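Local atomic coordinates of intracellular protein transport protein USO1 (Saccharomyces cerevisiae S288c, PDB entry 6LSU), a protein that is required for protein transport from the endoplasmic reticulum to the Golgi, acting as a dimeric membrane tether with globular heads and a long coiled-coil tail. Residues Thr420-Val425 / Ile686-Leu691; Ser193-Leu198 / Leu212-Val217; Lys558-Ile563 / Thr597-Ser602. All blocks are in the same frame, centred on the assembly; numbering follows the deposited sequence.

Contact 1: Thr420-Val425 / Ile686-Leu691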
loop_
_atom_site.group_PDB
_atom_site.type_symbol
_atom_site.label_atom_id
_atom_site.label_comp_id
_atom_site.label_asym_id
_atom_site.label_seq_id
_atom_site.Cartn_x
_atom_site.Cartn_y
_atom_site.Cartn_z
ATOM N N THR A 420 -11.829 -7.615 8.046
ATOM C CA THR A 420 -11.220 -6.467 8.741
ATOM C C THR A 420 -11.759 -5.156 8.134
ATOM O O THR A 420 -12.283 -5.077 7.000
ATOM C CB THR A 420 -9.696 -6.511 8.702
ATOM O OG1 THR A 420 -9.361 -6.341 7.321
ATOM C CG2 THR A 420 -9.138 -7.793 9.281
ATOM N N PHE A 421 -11.637 -4.108 8.890
ATOM C CA PHE A 421 -12.060 -2.777 8.434
ATOM C C PHE A 421 -11.312 -2.465 7.149
ATOM O O PHE A 421 -11.984 -2.017 6.232
ATOM C CB PHE A 421 -11.842 -1.739 9.535
ATOM C CG PHE A 421 -12.274 -0.342 9.183
ATOM C CD1 PHE A 421 -13.622 -0.043 9.001
ATOM C CD2 PHE A 421 -11.339 0.645 8.946
ATOM C CE1 PHE A 421 -14.032 1.241 8.655
ATOM C CE2 PHE A 421 -11.730 1.925 8.591
ATOM C CZ PHE A 421 -13.075 2.238 8.499
ATOM N N ASP A 422 -10.014 -2.740 7.094
ATOM C CA ASP A 422 -9.116 -2.505 5.927
ATOM C C ASP A 422 -9.705 -3.124 4.645
ATOM O O ASP A 422 -9.787 -2.394 3.656
ATOM C CB ASP A 422 -7.692 -2.961 6.243
ATOM C CG ASP A 422 -6.916 -1.942 7.074
ATOM O OD1 ASP A 422 -7.494 -0.865 7.434
ATOM O OD2 ASP A 422 -5.733 -2.211 7.333
ATOM N N THR A 423 -10.140 -4.395 4.688
ATOM C CA THR A 423 -10.823 -5.063 3.550
ATOM C C THR A 423 -12.026 -4.215 3.154
ATOM O O THR A 423 -12.141 -3.805 1.995
ATOM C CB THR A 423 -11.195 -6.511 3.878
ATOM O OG1 THR A 423 -10.047 -7.352 3.910
ATOM C CG2 THR A 423 -12.148 -7.152 2.894
ATOM N N ARG A 424 -12.902 -3.902 4.093
ATOM C CA ARG A 424 -14.107 -3.059 3.844
ATOM C C ARG A 424 -13.722 -1.730 3.204
ATOM O O ARG A 424 -14.442 -1.239 2.320
ATOM C CB ARG A 424 -14.874 -2.857 5.149
ATOM C CG ARG A 424 -15.483 -4.161 5.657
ATOM C CD ARG A 424 -16.188 -4.006 6.968
ATOM N NE ARG A 424 -17.441 -3.328 6.711
ATOM C CZ ARG A 424 -18.190 -2.701 7.618
ATOM N NH1 ARG A 424 -17.823 -2.666 8.888
ATOM N NH2 ARG A 424 -19.329 -2.153 7.249
ATOM N N VAL A 425 -12.638 -1.096 3.569
ATOM C CA VAL A 425 -12.389 0.228 2.905
ATOM C C VAL A 425 -11.740 -0.022 1.538
ATOM O O VAL A 425 -12.124 0.638 0.602
ATOM C CB VAL A 425 -11.646 1.239 3.785
ATOM C CG1 VAL A 425 -11.387 0.696 5.163
ATOM C CG2 VAL A 425 -10.431 1.831 3.150
ATOM N N ILE A 686 -7.235 6.577 5.440
ATOM C CA ILE A 686 -8.361 6.029 6.265
ATOM C C ILE A 686 -8.152 4.505 6.406
ATOM O O ILE A 686 -8.903 3.839 7.154
ATOM C CB ILE A 686 -9.729 6.423 5.652
ATOM C CG1 ILE A 686 -10.887 5.620 6.251
ATOM C CG2 ILE A 686 -9.692 6.336 4.125
ATOM C CD1 ILE A 686 -12.158 5.638 5.434
ATOM N N LEU A 687 -7.143 3.956 5.724
ATOM C CA LEU A 687 -6.683 2.562 5.935
ATOM C C LEU A 687 -5.880 2.514 7.229
ATOM O O LEU A 687 -5.204 3.536 7.533
ATOM C CB LEU A 687 -5.807 2.145 4.755
ATOM C CG LEU A 687 -6.558 1.773 3.484
ATOM C CD1 LEU A 687 -5.784 2.242 2.267
ATOM C CD2 LEU A 687 -6.840 0.275 3.430
ATOM N N THR A 688 -5.952 1.389 7.947
ATOM C CA THR A 688 -5.177 1.119 9.194
ATOM C C THR A 688 -5.236 2.374 10.062
ATOM O O THR A 688 -4.223 3.024 10.312
ATOM C CB THR A 688 -3.757 0.634 8.851
ATOM O OG1 THR A 688 -3.852 -0.320 7.791
ATOM C CG2 THR A 688 -3.039 -0.021 10.011
ATOM N N PRO A 689 -6.449 2.763 10.499
ATOM C CA PRO A 689 -6.651 3.942 11.354
ATOM C C PRO A 689 -6.541 3.615 12.851
ATOM O O PRO A 689 -6.563 2.416 13.177
ATOM C CB PRO A 689 -8.112 4.260 11.032
ATOM C CG PRO A 689 -8.731 2.873 10.975
ATOM C CD PRO A 689 -7.709 2.052 10.220
ATOM N N GLU A 690 -6.548 4.633 13.725
ATOM C CA GLU A 690 -6.514 4.408 15.193
ATOM C C GLU A 690 -7.848 3.813 15.669
ATOM O O GLU A 690 -8.866 3.989 14.984
ATOM C CB GLU A 690 -6.172 5.693 15.941
ATOM C CG GLU A 690 -5.455 5.399 17.255
ATOM C CD GLU A 690 -5.149 6.590 18.147
ATOM O OE1 GLU A 690 -4.381 6.405 19.126
ATOM O OE2 GLU A 690 -5.682 7.693 17.871
ATOM N N LEU A 691 -7.842 3.131 16.817
ATOM C CA LEU A 691 -9.027 2.427 17.370
ATOM C C LEU A 691 -9.453 2.962 18.747
ATOM O O LEU A 691 -8.698 3.719 19.379
ATOM C CB LEU A 691 -8.707 0.936 17.442
ATOM C CG LEU A 691 -8.874 0.179 16.126
ATOM C CD1 LEU A 691 -7.701 0.460 15.202
ATOM C CD2 LEU A 691 -8.999 -1.314 16.384
#
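Asp422, in the first turn of helix 421-435, grips Thr688 with both carboxylate oxygens. OD1 takes the backbone N of Thr688 at 2.8 Å in a nearly straight bond (N-H...O 164°), while OD2 receives its hydroxyl OG1 at 2.7 Å. Each oxygen is met on its syn side, 21° out of the carboxylate plane. The fork works because OG1 of Thr688 stands beside its own backbone N (chi1 -44°), so the two donors face the carboxylate together. An alanine at Asp422 would probably leave this amide and hydroxyl without their acceptors and the loop freer to shift. One turn on, Val425 CG2 rests 3.9 Å from Leu687 CG, a small apolar patch that Leu360 of helix 354-366 extends. Phe421 completes the contact: its CE2 lies 3.9 Å from Pro689 CG, and the carbonyl O of Ile686 approaches the ring edge near its plane. Pro697 touches both Phe421 and Pro689. The whole is a loop docked on the N-terminal turn of a helix, tying the 686-691 chain to ARM 7 in the armadillo-repeat head of the tether.

Contact 2: Ser193-Leu198 / Leu212-Val217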
loop_
_atom_site.group_PDB
_atom_site.type_symbol
_atom_site.label_atom_id
_atom_site.label_comp_id
_atom_site.label_asym_id
_atom_site.label_seq_id
_atom_site.Cartn_x
_atom_site.Cartn_y
_atom_site.Cartn_z
ATOM N N SER A 193 26.620 -6.489 -16.870
ATOM C CA SER A 193 26.317 -7.720 -17.650
ATOM C C SER A 193 26.905 -8.896 -16.895
ATOM O O SER A 193 26.270 -9.957 -16.867
ATOM C CB SER A 193 26.844 -7.698 -19.065
ATOM O OG SER A 193 27.042 -6.367 -19.479
ATOM N N THR A 194 28.087 -8.675 -16.338
ATOM C CA THR A 194 28.873 -9.705 -15.620
ATOM C C THR A 194 28.127 -10.080 -14.349
ATOM O O THR A 194 27.887 -11.265 -14.220
ATOM C CB THR A 194 30.311 -9.240 -15.327
ATOM O OG1 THR A 194 30.938 -8.965 -16.572
ATOM C CG2 THR A 194 31.117 -10.272 -14.576
ATOM N N MET A 195 27.795 -9.080 -13.499
ATOM C CA MET A 195 26.912 -9.210 -12.300
ATOM C C MET A 195 25.645 -10.009 -12.624
ATOM O O MET A 195 25.385 -11.038 -11.956
ATOM C CB MET A 195 26.474 -7.838 -11.805
ATOM C CG MET A 195 27.078 -7.444 -10.513
ATOM S SD MET A 195 26.149 -6.014 -9.895
ATOM C CE MET A 195 27.547 -5.122 -9.191
ATOM N N VAL A 196 24.895 -9.578 -13.634
ATOM C CA VAL A 196 23.664 -10.320 -14.028
ATOM C C VAL A 196 24.053 -11.786 -14.303
ATOM O O VAL A 196 23.282 -12.706 -13.889
ATOM C CB VAL A 196 22.949 -9.663 -15.219
ATOM C CG1 VAL A 196 21.818 -10.542 -15.715
ATOM C CG2 VAL A 196 22.445 -8.272 -14.881
ATOM N N SER A 197 25.233 -12.025 -14.875
ATOM C CA SER A 197 25.678 -13.393 -15.257
ATOM C C SER A 197 25.940 -14.235 -14.009
ATOM O O SER A 197 25.727 -15.480 -14.116
ATOM C CB SER A 197 26.867 -13.382 -16.173
ATOM O OG SER A 197 26.599 -12.581 -17.331
ATOM N N LEU A 198 26.331 -13.616 -12.874
ATOM C CA LEU A 198 26.495 -14.351 -11.581
ATOM C C LEU A 198 25.226 -15.174 -11.262
ATOM O O LEU A 198 25.339 -16.192 -10.642
ATOM C CB LEU A 198 26.830 -13.380 -10.457
ATOM C CG LEU A 198 28.140 -12.616 -10.572
ATOM C CD1 LEU A 198 28.187 -11.547 -9.508
ATOM C CD2 LEU A 198 29.345 -13.562 -10.448
ATOM N N LEU A 212 21.052 -9.963 -4.115
ATOM C CA LEU A 212 21.245 -8.930 -3.074
ATOM C C LEU A 212 22.100 -7.790 -3.633
ATOM O O LEU A 212 21.702 -6.642 -3.393
ATOM C CB LEU A 212 21.860 -9.567 -1.831
ATOM C CG LEU A 212 20.940 -10.565 -1.136
ATOM C CD1 LEU A 212 21.561 -11.154 0.100
ATOM C CD2 LEU A 212 19.621 -9.886 -0.776
ATOM N N LEU A 213 23.202 -8.071 -4.341
ATOM C CA LEU A 213 24.137 -7.002 -4.791
ATOM C C LEU A 213 23.391 -6.278 -5.917
ATOM O O LEU A 213 23.383 -5.008 -5.989
ATOM C CB LEU A 213 25.480 -7.606 -5.217
ATOM C CG LEU A 213 26.470 -6.645 -5.883
ATOM C CD1 LEU A 213 26.849 -5.522 -4.948
ATOM C CD2 LEU A 213 27.746 -7.345 -6.375
ATOM N N LEU A 214 22.698 -7.050 -6.748
ATOM C CA LEU A 214 21.919 -6.404 -7.823
ATOM C C LEU A 214 20.866 -5.478 -7.198
ATOM O O LEU A 214 20.683 -4.367 -7.706
ATOM C CB LEU A 214 21.328 -7.513 -8.684
ATOM C CG LEU A 214 22.313 -8.079 -9.696
ATOM C CD1 LEU A 214 21.835 -9.416 -10.227
ATOM C CD2 LEU A 214 22.508 -7.090 -10.845
ATOM N N MET A 215 20.194 -5.908 -6.117
ATOM C CA MET A 215 19.210 -5.037 -5.438
ATOM C C MET A 215 19.882 -3.715 -5.056
ATOM O O MET A 215 19.258 -2.664 -5.297
ATOM C CB MET A 215 18.665 -5.676 -4.161
ATOM C CG MET A 215 17.549 -6.677 -4.382
ATOM S SD MET A 215 17.218 -7.579 -2.847
ATOM C CE MET A 215 16.873 -6.132 -1.848
ATOM N N ALA A 216 21.050 -3.765 -4.431
ATOM C CA ALA A 216 21.835 -2.617 -3.925
ATOM C C ALA A 216 22.200 -1.687 -5.054
ATOM O O ALA A 216 22.125 -0.499 -4.877
ATOM C CB ALA A 216 23.106 -3.085 -3.279
ATOM N N VAL A 217 22.597 -2.229 -6.180
ATOM C CA VAL A 217 23.212 -1.425 -7.257
ATOM C C VAL A 217 22.096 -0.712 -8.061
ATOM O O VAL A 217 22.272 0.520 -8.355
ATOM C CB VAL A 217 24.145 -2.308 -8.105
ATOM C CG1 VAL A 217 24.402 -1.704 -9.453
ATOM C CG2 VAL A 217 25.455 -2.531 -7.378
#
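Met195 reaches across from helix 191-198 into the side chains of helix 204-218, and each of its side-chain atoms from CB to CE finds a partner there. Its CB starts the contact 4.1 Å from Leu214 CD2. CG follows, 4.2 Å from Leu213 CD2, so the chain touches two successive leucines. The sulphur comes next: SD lies 3.9 Å from Leu214 CD2 and 4.1 Å from Leu213 CG, touching both at once. At chi3 (-143°) the chain bends, and the bend carries CE to the tip of the contact, where it meets Leu213 CD2 at 3.6 Å and Val217 CG2 at 3.8 Å. Leu213 and Val217 are one helical turn apart, which lets a single methyl group touch them both.

The partners take the methionine differently. Leu213 lies across it at about a right angle, whereas Leu214 runs alongside in the opposite sense. Val196 adds a lighter touch, its CG2 being 4.2 Å from the same Leu214 CD2. No hydrogen bond joins the two segments, so the join is apolar throughout. Polar groups stay on other sides of helix 191-198: Ser197 OG, for instance, turns back to donate to Ser193 O.

The two helices run roughly antiparallel: the axes of the segments 193-198 and 212-217 make 145° and come within 10.2 Å, and both segments belong to ARM 3. Around them, Trp155 packs on Met195, helix 160-174 meets Leu198 through Ile167 and Leu213 through Leu170, and helix 251-264 reaches Leu214 through Leu259, so this pair is built into the stacked helices before and after it.

Contact 3: Lys558-Ile563 / Thr597-Ser602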
loop_
_atom_site.group_PDB
_atom_site.type_symbol
_atom_site.label_atom_id
_atom_site.label_comp_id
_atom_site.label_asym_id
_atom_site.label_seq_id
_atom_site.Cartn_x
_atom_site.Cartn_y
_atom_site.Cartn_z
ATOM N N LYS A 558 -40.789 9.898 0.047
ATOM C CA LYS A 558 -39.608 10.185 -0.817
ATOM C C LYS A 558 -38.295 10.082 -0.020
ATOM O O LYS A 558 -38.349 10.102 1.220
ATOM C CB LYS A 558 -39.669 11.609 -1.361
ATOM C CG LYS A 558 -40.212 11.763 -2.768
ATOM C CD LYS A 558 -40.202 13.225 -3.208
ATOM C CE LYS A 558 -40.099 13.421 -4.701
ATOM N NZ LYS A 558 -40.858 12.394 -5.456
ATOM N N ALA A 559 -37.148 10.034 -0.706
ATOM C CA ALA A 559 -35.838 9.695 -0.099
ATOM C C ALA A 559 -35.481 10.715 0.997
ATOM O O ALA A 559 -35.181 10.305 2.156
ATOM C CB ALA A 559 -34.768 9.636 -1.172
ATOM N N ILE A 560 -35.490 12.009 0.662
ATOM C CA ILE A 560 -34.983 13.058 1.577
ATOM C C ILE A 560 -35.840 13.139 2.851
ATOM O O ILE A 560 -35.300 13.527 3.892
ATOM C CB ILE A 560 -34.949 14.417 0.879
ATOM C CG1 ILE A 560 -33.829 14.440 -0.165
ATOM C CG2 ILE A 560 -34.795 15.528 1.927
ATOM C CD1 ILE A 560 -33.486 15.817 -0.705
ATOM N N GLN A 561 -37.133 12.874 2.781
ATOM C CA GLN A 561 -38.015 12.939 3.978
ATOM C C GLN A 561 -37.823 11.655 4.803
ATOM O O GLN A 561 -37.638 11.741 6.010
ATOM C CB GLN A 561 -39.473 13.186 3.574
ATOM C CG GLN A 561 -40.141 14.276 4.410
ATOM C CD GLN A 561 -39.455 15.613 4.249
ATOM O OE1 GLN A 561 -38.820 16.130 5.166
ATOM N NE2 GLN A 561 -39.569 16.177 3.058
ATOM N N THR A 562 -37.757 10.508 4.156
ATOM C CA THR A 562 -37.371 9.210 4.795
ATOM C C THR A 562 -36.020 9.301 5.542
ATOM O O THR A 562 -35.885 8.753 6.651
ATOM C CB THR A 562 -37.252 8.088 3.768
ATOM O OG1 THR A 562 -38.383 8.015 2.899
ATOM C CG2 THR A 562 -37.125 6.746 4.452
ATOM N N ILE A 563 -35.016 9.918 4.957
ATOM C CA ILE A 563 -33.669 10.083 5.597
ATOM C C ILE A 563 -33.842 11.033 6.799
ATOM O O ILE A 563 -33.165 10.787 7.847
ATOM C CB ILE A 563 -32.635 10.612 4.566
ATOM C CG1 ILE A 563 -32.282 9.526 3.545
ATOM C CG2 ILE A 563 -31.370 11.154 5.217
ATOM C CD1 ILE A 563 -31.696 10.055 2.258
ATOM N N THR A 597 -33.242 21.011 -1.341
ATOM C CA THR A 597 -33.553 21.931 -0.222
ATOM C C THR A 597 -35.084 22.012 -0.072
ATOM O O THR A 597 -35.581 21.946 1.053
ATOM C CB THR A 597 -32.902 23.305 -0.401
ATOM O OG1 THR A 597 -31.485 23.199 -0.222
ATOM C CG2 THR A 597 -33.389 24.317 0.618
ATOM N N ASN A 598 -35.814 22.079 -1.176
ATOM C CA ASN A 598 -37.293 22.133 -1.175
ATOM C C ASN A 598 -37.856 20.847 -0.565
ATOM O O ASN A 598 -38.893 20.934 0.157
ATOM C CB ASN A 598 -37.860 22.424 -2.566
ATOM C CG ASN A 598 -37.580 23.846 -3.005
ATOM O OD1 ASN A 598 -36.925 24.614 -2.299
ATOM N ND2 ASN A 598 -38.044 24.209 -4.190
ATOM N N ASP A 599 -37.235 19.702 -0.827
ATOM C CA ASP A 599 -37.761 18.415 -0.325
ATOM C C ASP A 599 -37.577 18.446 1.183
ATOM O O ASP A 599 -38.491 17.996 1.895
ATOM C CB ASP A 599 -37.081 17.219 -0.984
ATOM C CG ASP A 599 -37.617 16.887 -2.361
ATOM O OD1 ASP A 599 -38.249 17.772 -2.991
ATOM O OD2 ASP A 599 -37.388 15.751 -2.793
ATOM N N PHE A 600 -36.449 19.003 1.646
ATOM C CA PHE A 600 -36.101 19.053 3.089
ATOM C C PHE A 600 -37.087 19.966 3.837
ATOM O O PHE A 600 -37.673 19.523 4.844
ATOM C CB PHE A 600 -34.657 19.533 3.284
ATOM C CG PHE A 600 -34.228 19.620 4.727
ATOM C CD1 PHE A 600 -34.292 18.486 5.519
ATOM C CD2 PHE A 600 -33.835 20.821 5.305
ATOM C CE1 PHE A 600 -33.894 18.517 6.849
ATOM C CE2 PHE A 600 -33.472 20.875 6.642
ATOM C CZ PHE A 600 -33.469 19.713 7.404
ATOM N N LEU A 601 -37.251 21.197 3.329
ATOM C CA LEU A 601 -38.098 22.310 3.872
ATOM C C LEU A 601 -39.587 21.962 3.837
ATOM O O LEU A 601 -40.350 22.668 4.447
ATOM C CB LEU A 601 -37.874 23.573 3.038
ATOM C CG LEU A 601 -36.508 24.231 3.209
ATOM C CD1 LEU A 601 -36.420 25.493 2.399
ATOM C CD2 LEU A 601 -36.175 24.529 4.639
ATOM N N SER A 602 -39.990 20.937 3.123
ATOM C CA SER A 602 -41.407 20.575 2.919
ATOM C C SER A 602 -41.915 19.775 4.109
ATOM O O SER A 602 -42.942 19.117 3.938
ATOM C CB SER A 602 -41.579 19.770 1.650
ATOM O OG SER A 602 -41.330 18.405 1.919
#
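Gln561 and Asp599 make the polar link between helices 559-568 and 594-601. The amide nitrogen NE2 of Gln561 donates to the backbone carbonyl O of Asp599; the modelled separation is shorter than a normal hydrogen bond, so its exact length is doubtful at 2.7 Å resolution. The same carbonyl accepts the hydroxyl of Ser602, whose OG folds back to 2.9 Å from Asp599 O, tilted 33° from the carbonyl plane. As modelled, one acceptor near the end of helix 594-601 would serve two side-chain donors.

The apolar part belongs to Ile560. Its CD1 lies 3.9 Å from Asp599 CB, the two side chains crossing at about a right angle. With CG2 anti to the backbone N, the other branch reaches Phe600 and sits 4.2 Å from Phe600 CB. Trp589 and Leu590 of helix 577-590 back Ile560 and Phe600 respectively. The short axes of 559-563 and 597-601 cross at -47°, 8.8 Å apart at closest.

Charge enters through Asp599, whose OD2 forms a salt bridge with Arg543. Lys558 passes across it with its hydrocarbon, CD being 3.8 Å from Asp599 OD2, while its NZ stays 5.5 Å from that oxygen. Chemically, then, ARM 9 and ARM 10 are joined here mainly by Ile560 packing on Asp599 and Phe600, with a side-chain amide turned to a helix-end carbonyl at an uncertain distance; the lysine would probably add only longer-range attraction to a carboxylate already paired with Arg543.

Overall arrangement
The three contacts are spread along the elongated helical head and none touches another. Contacts 2 and 3 lie on opposite sides of the chain's centre, about 67 Å between their centres, while contact 1 is nearest the middle, about 12 Å from that centre. It stands about 39 Å from contact 2 and about 32 Å from contact 3, centre to centre; the nearest atoms are still about 24 and 18 Å away. In sequence, contact 2 closes within a single repeat before the others begin, whereas contact 3 is nested within the 260 residues, largely helical, that contact 1 brackets. The set thus joins two helices within a repeat, helices of successive repeats, and a helix to a loop distant in sequence.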